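Local coordinates for translation initiation factor eIF2B subunit delta (Schizosaccharomyces pombe, PDB 5B04), which forms part of the decameric eIF2B complex, the guanine nucleotide exchange factor that replaces GDP with GTP on the gamma subunit of eIF2 during translation initiation, at residues 245-250 and 376-380; 302-308 and 400-406. Numbering follows the deposited sequence.

How the contacts relate
Both contacts involve loops at the Rossmann-like part of the subunit, on opposite sides of the chain's centre: their centres are 31 Å apart, their nearest atoms about 15 Å, and they do not touch. Their segments alternate along the chain. Contact 1, 13 Å from the chain's centre, is buried and internal, packing helix 231-262 against the loop that follows strand 372-375; no other subunit reaches it. Contact 2, at 19 Å, joins the connection from strand 294-300 into helix 306-316 to a long loop, and the beta subunit borders it. A phosphate ion, probably from crystallisation, makes a weak, long ion pair with Lys380 at contact 1.

Contact 1 of 2, residues 245-250 and 376-380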
loop_
_atom_site.group_PDB
_atom_site.type_symbol
_atom_site.label_atom_id
_atom_site.label_comp_id
_atom_site.label_asym_id
_atom_site.label_seq_id
_atom_site.Cartn_x
_atom_site.Cartn_y
_atom_site.Cartn_z
ATOM N N TYR G 245 27.424 20.756 27.146
ATOM C CA TYR G 245 26.496 20.153 26.184
ATOM C C TYR G 245 27.263 19.617 24.998
ATOM O O TYR G 245 27.002 18.513 24.527
ATOM C CB TYR G 245 25.465 21.167 25.700
ATOM C CG TYR G 245 24.278 20.611 24.992
ATOM C CD1 TYR G 245 23.142 20.235 25.693
ATOM C CD2 TYR G 245 24.271 20.502 23.615
ATOM C CE1 TYR G 245 22.045 19.740 25.041
ATOM C CE2 TYR G 245 23.184 20.011 22.955
ATOM C CZ TYR G 245 22.072 19.631 23.669
ATOM O OH TYR G 245 20.985 19.139 22.993
ATOM N N ILE G 246 28.200 20.420 24.507
ATOM C CA ILE G 246 29.064 20.002 23.415
ATOM C C ILE G 246 29.929 18.831 23.867
ATOM O O ILE G 246 30.177 17.897 23.104
ATOM C CB ILE G 246 29.961 21.158 22.923
ATOM C CG1 ILE G 246 29.105 22.311 22.396
ATOM C CG2 ILE G 246 30.906 20.680 21.833
ATOM C CD1 ILE G 246 29.900 23.538 22.007
ATOM N N ARG G 247 30.369 18.881 25.120
ATOM C CA ARG G 247 31.228 17.844 25.679
ATOM C C ARG G 247 30.492 16.516 25.822
ATOM O O ARG G 247 30.826 15.534 25.160
ATOM C CB ARG G 247 31.775 18.281 27.040
ATOM C CG ARG G 247 32.951 17.456 27.538
ATOM C CD ARG G 247 33.234 17.714 29.012
ATOM N NE ARG G 247 33.154 19.131 29.355
ATOM C CZ ARG G 247 32.292 19.639 30.231
ATOM N NH1 ARG G 247 31.436 18.844 30.858
ATOM N NH2 ARG G 247 32.287 20.941 30.483
ATOM N N ASP G 248 29.481 16.498 26.685
ATOM C CA ASP G 248 28.785 15.266 27.039
ATOM C C ASP G 248 27.887 14.729 25.925
ATOM O O ASP G 248 28.032 13.581 25.502
ATOM C CB ASP G 248 27.947 15.483 28.303
ATOM C CG ASP G 248 28.783 15.935 29.485
ATOM O OD1 ASP G 248 29.968 15.548 29.562
ATOM O OD2 ASP G 248 28.252 16.677 30.338
ATOM N N ARG G 249 26.963 15.562 25.454
ATOM C CA ARG G 249 25.919 15.114 24.536
ATOM C C ARG G 249 26.432 14.742 23.144
ATOM O O ARG G 249 25.869 13.864 22.490
ATOM C CB ARG G 249 24.840 16.192 24.399
ATOM C CG ARG G 249 24.255 16.667 25.719
ATOM C CD ARG G 249 23.814 15.500 26.588
ATOM N NE ARG G 249 22.929 14.583 25.877
ATOM C CZ ARG G 249 21.615 14.746 25.766
ATOM N NH1 ARG G 249 21.027 15.800 26.315
ATOM N NH2 ARG G 249 20.889 13.857 25.101
ATOM N N ILE G 250 27.491 15.405 22.693
ATOM C CA ILE G 250 27.963 15.222 21.323
ATOM C C ILE G 250 29.275 14.444 21.231
ATOM O O ILE G 250 29.305 13.325 20.718
ATOM C CB ILE G 250 28.149 16.578 20.616
ATOM C CG1 ILE G 250 26.838 17.367 20.621
ATOM C CG2 ILE G 250 28.643 16.373 19.191
ATOM C CD1 ILE G 250 26.919 18.695 19.901
ATOM N N CYS G 376 23.188 6.927 16.366
ATOM C CA CYS G 376 22.691 8.274 16.611
ATOM C C CYS G 376 22.907 8.710 18.056
ATOM O O CYS G 376 22.624 7.960 18.988
ATOM C CB CYS G 376 21.205 8.358 16.258
ATOM S SG CYS G 376 20.502 10.020 16.329
ATOM N N GLU G 377 23.415 9.925 18.230
ATOM C CA GLU G 377 23.563 10.509 19.557
ATOM C C GLU G 377 22.187 10.774 20.160
ATOM O O GLU G 377 21.225 11.030 19.435
ATOM C CB GLU G 377 24.386 11.799 19.491
ATOM C CG GLU G 377 25.868 11.599 19.175
ATOM C CD GLU G 377 26.150 11.378 17.697
ATOM O OE1 GLU G 377 27.327 11.498 17.294
ATOM O OE2 GLU G 377 25.205 11.083 16.936
ATOM N N SER G 378 22.095 10.709 21.485
ATOM C CA SER G 378 20.809 10.796 22.174
ATOM C C SER G 378 20.114 12.140 21.987
ATOM O O SER G 378 18.888 12.202 21.905
ATOM C CB SER G 378 20.988 10.525 23.669
ATOM O OG SER G 378 21.850 11.484 24.259
ATOM N N TYR G 379 20.894 13.214 21.918
ATOM C CA TYR G 379 20.328 14.558 21.843
ATOM C C TYR G 379 19.656 14.820 20.498
ATOM O O TYR G 379 18.993 15.842 20.317
ATOM C CB TYR G 379 21.408 15.611 22.103
ATOM C CG TYR G 379 22.271 15.928 20.904
ATOM C CD1 TYR G 379 23.225 15.027 20.451
ATOM C CD2 TYR G 379 22.138 17.135 20.230
ATOM C CE1 TYR G 379 24.018 15.317 19.356
ATOM C CE2 TYR G 379 22.926 17.432 19.136
ATOM C CZ TYR G 379 23.864 16.520 18.703
ATOM O OH TYR G 379 24.650 16.813 17.612
ATOM N N LYS G 380 19.831 13.896 19.557
ATOM C CA LYS G 380 19.195 14.012 18.252
ATOM C C LYS G 380 17.888 13.224 18.205
ATOM O O LYS G 380 17.262 13.105 17.151
ATOM C CB LYS G 380 20.145 13.545 17.148
ATOM C CG LYS G 380 21.336 14.470 16.945
ATOM C CD LYS G 380 22.114 14.134 15.684
ATOM C CE LYS G 380 22.783 12.777 15.790
ATOM N NZ LYS G 380 23.707 12.522 14.650
#
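A loop leaving parallel strand 372-375 of the Rossmann-like sheet docks here on the long helix 231-262, which widens into a pi-type turn over 245-250. Tyr245 comes first. Its t rotamer carries the ring across to Tyr379, giving an offset edge-to-face pair with the edge of Tyr245 toward the face of Tyr379, centroids 6.0 Å apart and planes at 85°; Tyr245 OH lies 3.6 Å from Tyr379 CD2. Phe217 of helix 209-224 also meets the Tyr245 ring. One turn later Arg249 points at the loop, and its long, curled side chain can reach a polar group there: NH2 donates to Ser378 OG at 2.7 Å and 165°, near the guanidinium plane, while Tyr379 CB lies over one guanidinium face, 3.5 Å from Arg249 NH2. Ser378 OG is also hydrogen-bonded to Glu446. The aliphatic part of Glu377 packs on the helix backbone, with CB 3.9 Å from Arg249 O, whereas its carboxylate turns to Asn161 and forms a salt bridge within the loop, Lys380 NZ to Glu377 OE2 at 3.1 Å. Tyr379 suits its place as an amphipathic side chain: the ring fills the buried gap while its OH bonds to Asn161. Ile250 completes the apolar packing on the same ring face that Tyr245 approaches, its CG1 making a CH-pi contact 4.0 Å from the Tyr379 centroid and 28° off the ring normal.

Contact 2 of 2, residues 302-308 and 400-406; sequences RPEFEGR and QLVNMGV
Residues 302-308 connect parallel strand 294-300 to helix 306-316 of the Rossmann-like fold and meet the loop between strands 395-396 and 425-435 at the beta-subunit interface. CA atoms are 5.6 Å apart at Pro303 and Leu401, 9.2 Å at Phe305 and Val406. A cis peptide precedes Pro303; the chain is helical by 307-308. Opposite, 400-402 have helix-like angles, 403-404 are extended, and 405-406 return to helical values. Arg302 (chi1-chi3 m, t, p) has a long side chain and several N-H donors, so NH2 (3.1 Å) and, weakly, NH1 (3.4 Å) both donate to Leu401 O, while NH1 also salt-bridges Glu239 of the beta subunit. Apolar packing sets Pro303 CB 4.0 Å from Leu401 CD1 and 3.6 Å from Gln400 CB. Separately, Phe305 (chi1 m) brings CZ to 3.0 Å from Gly405 O; Gly405 CA, bearing no side chain, lies 4.5 Å from Arg302 CD. The contact sits between strand 425-435, touched by Pro303 and Leu401, and helix 306-316, at whose start Gly307 N is hydrogen-bonded to OD1 of Asp300, from the end of strand 294-300.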
loop_
_atom_site.group_PDB
_atom_site.type_symbol
_atom_site.label_atom_id
_atom_site.label_comp_id
_atom_site.label_asym_id
_atom_site.label_seq_id
_atom_site.Cartn_x
_atom_site.Cartn_y
_atom_site.Cartn_z
ATOM N N ARG G 302 23.077 10.848 -6.362
ATOM C CA ARG G 302 22.936 12.189 -6.919
ATOM C C ARG G 302 22.078 13.047 -5.985
ATOM O O ARG G 302 21.400 12.506 -5.112
ATOM C CB ARG G 302 22.319 12.117 -8.319
ATOM C CG ARG G 302 23.282 11.678 -9.405
ATOM C CD ARG G 302 22.858 12.252 -10.741
ATOM N NE ARG G 302 22.828 13.710 -10.714
ATOM C CZ ARG G 302 22.018 14.455 -11.460
ATOM N NH1 ARG G 302 21.162 13.881 -12.293
ATOM N NH2 ARG G 302 22.064 15.777 -11.369
ATOM N N PRO G 303 22.097 14.385 -6.153
ATOM C CA PRO G 303 22.826 15.228 -7.112
ATOM C C PRO G 303 24.304 15.417 -6.772
ATOM O O PRO G 303 25.150 15.162 -7.627
ATOM C CB PRO G 303 22.076 16.562 -7.044
ATOM C CG PRO G 303 21.486 16.592 -5.690
ATOM C CD PRO G 303 21.154 15.173 -5.340
ATOM N N GLU G 304 24.612 15.871 -5.560
ATOM C CA GLU G 304 26.003 15.963 -5.134
ATOM C C GLU G 304 26.423 14.616 -4.563
ATOM O O GLU G 304 25.603 13.883 -4.013
ATOM C CB GLU G 304 26.209 17.081 -4.107
ATOM C CG GLU G 304 25.639 16.798 -2.728
ATOM C CD GLU G 304 24.130 16.899 -2.687
ATOM O OE1 GLU G 304 23.564 17.647 -3.512
ATOM O OE2 GLU G 304 23.511 16.232 -1.832
ATOM N N PHE G 305 27.703 14.291 -4.701
ATOM C CA PHE G 305 28.179 12.953 -4.382
ATOM C C PHE G 305 29.041 12.945 -3.122
ATOM O O PHE G 305 30.269 12.977 -3.199
ATOM C CB PHE G 305 28.960 12.382 -5.568
ATOM C CG PHE G 305 28.202 12.411 -6.870
ATOM C CD1 PHE G 305 28.181 13.555 -7.654
ATOM C CD2 PHE G 305 27.514 11.293 -7.312
ATOM C CE1 PHE G 305 27.487 13.584 -8.849
ATOM C CE2 PHE G 305 26.817 11.316 -8.508
ATOM C CZ PHE G 305 26.804 12.465 -9.276
ATOM N N GLU G 306 28.388 12.895 -1.964
ATOM C CA GLU G 306 29.089 12.920 -0.683
ATOM C C GLU G 306 29.868 11.636 -0.429
ATOM O O GLU G 306 30.820 11.624 0.350
ATOM C CB GLU G 306 28.107 13.158 0.466
ATOM C CG GLU G 306 27.553 14.570 0.542
ATOM C CD GLU G 306 26.164 14.684 -0.053
ATOM O OE1 GLU G 306 25.834 13.885 -0.956
ATOM O OE2 GLU G 306 25.400 15.571 0.385
ATOM N N GLY G 307 29.460 10.554 -1.086
ATOM C CA GLY G 307 30.131 9.276 -0.940
ATOM C C GLY G 307 31.578 9.334 -1.388
ATOM O O GLY G 307 32.403 8.527 -0.957
ATOM N N ARG G 308 31.887 10.292 -2.257
ATOM C CA ARG G 308 33.256 10.503 -2.709
ATOM C C ARG G 308 34.119 11.031 -1.572
ATOM O O ARG G 308 35.239 10.563 -1.365
ATOM C CB ARG G 308 33.294 11.471 -3.890
ATOM C CG ARG G 308 32.475 11.020 -5.081
ATOM C CD ARG G 308 33.128 11.429 -6.387
ATOM N NE ARG G 308 32.299 11.071 -7.533
ATOM C CZ ARG G 308 31.457 11.906 -8.132
ATOM N NH1 ARG G 308 31.343 13.156 -7.704
ATOM N NH2 ARG G 308 30.737 11.492 -9.165
ATOM N N GLN G 400 20.146 21.429 -9.102
ATOM C CA GLN G 400 21.180 20.442 -8.804
ATOM C C GLN G 400 21.007 19.184 -9.650
ATOM O O GLN G 400 21.974 18.482 -9.945
ATOM C CB GLN G 400 21.157 20.080 -7.318
ATOM C CG GLN G 400 22.100 20.902 -6.455
ATOM C CD GLN G 400 23.559 20.574 -6.712
ATOM O OE1 GLN G 400 24.089 19.597 -6.182
ATOM N NE2 GLN G 400 24.214 21.390 -7.528
ATOM N N LEU G 401 19.766 18.913 -10.041
ATOM C CA LEU G 401 19.431 17.710 -10.795
ATOM C C LEU G 401 19.676 17.884 -12.294
ATOM O O LEU G 401 19.698 16.906 -13.043
ATOM C CB LEU G 401 17.973 17.327 -10.542
ATOM C CG LEU G 401 17.697 15.907 -10.048
ATOM C CD1 LEU G 401 18.646 15.533 -8.922
ATOM C CD2 LEU G 401 16.255 15.788 -9.590
ATOM N N VAL G 402 19.915 19.100 -12.742
ATOM C CA VAL G 402 20.285 19.343 -14.129
ATOM C C VAL G 402 21.616 18.756 -14.548
ATOM O O VAL G 402 21.762 18.315 -15.662
ATOM C CB VAL G 402 20.282 20.835 -14.436
ATOM C CG1 VAL G 402 20.687 21.098 -15.869
ATOM C CG2 VAL G 402 18.905 21.393 -14.187
ATOM N N ASN G 403 22.609 18.809 -13.692
ATOM C CA ASN G 403 23.935 18.461 -14.129
ATOM C C ASN G 403 23.903 17.051 -14.617
ATOM O O ASN G 403 23.437 16.173 -13.937
ATOM C CB ASN G 403 24.903 18.608 -12.950
ATOM C CG ASN G 403 26.186 17.811 -13.108
ATOM O OD1 ASN G 403 27.257 18.374 -13.263
ATOM N ND2 ASN G 403 26.071 16.495 -13.057
ATOM N N MET G 404 24.498 16.824 -15.767
ATOM C CA MET G 404 24.657 15.481 -16.250
ATOM C C MET G 404 25.646 14.891 -15.291
ATOM O O MET G 404 26.404 15.607 -14.677
ATOM C CB MET G 404 25.150 15.470 -17.676
ATOM C CG MET G 404 24.082 15.911 -18.663
ATOM S SD MET G 404 22.521 15.020 -18.548
ATOM C CE MET G 404 21.467 16.271 -17.849
ATOM N N GLY G 405 25.567 13.589 -15.105
ATOM C CA GLY G 405 25.996 12.948 -13.886
ATOM C C GLY G 405 27.379 12.862 -13.275
ATOM O O GLY G 405 27.498 13.112 -12.088
ATOM N N VAL G 406 28.422 12.565 -14.032
ATOM C CA VAL G 406 29.617 12.024 -13.413
ATOM C C VAL G 406 30.174 12.958 -12.395
ATOM O O VAL G 406 30.727 12.524 -11.406
ATOM C CB VAL G 406 30.733 11.774 -14.393
ATOM C CG1 VAL G 406 31.834 11.026 -13.685
ATOM C CG2 VAL G 406 30.226 10.991 -15.581
#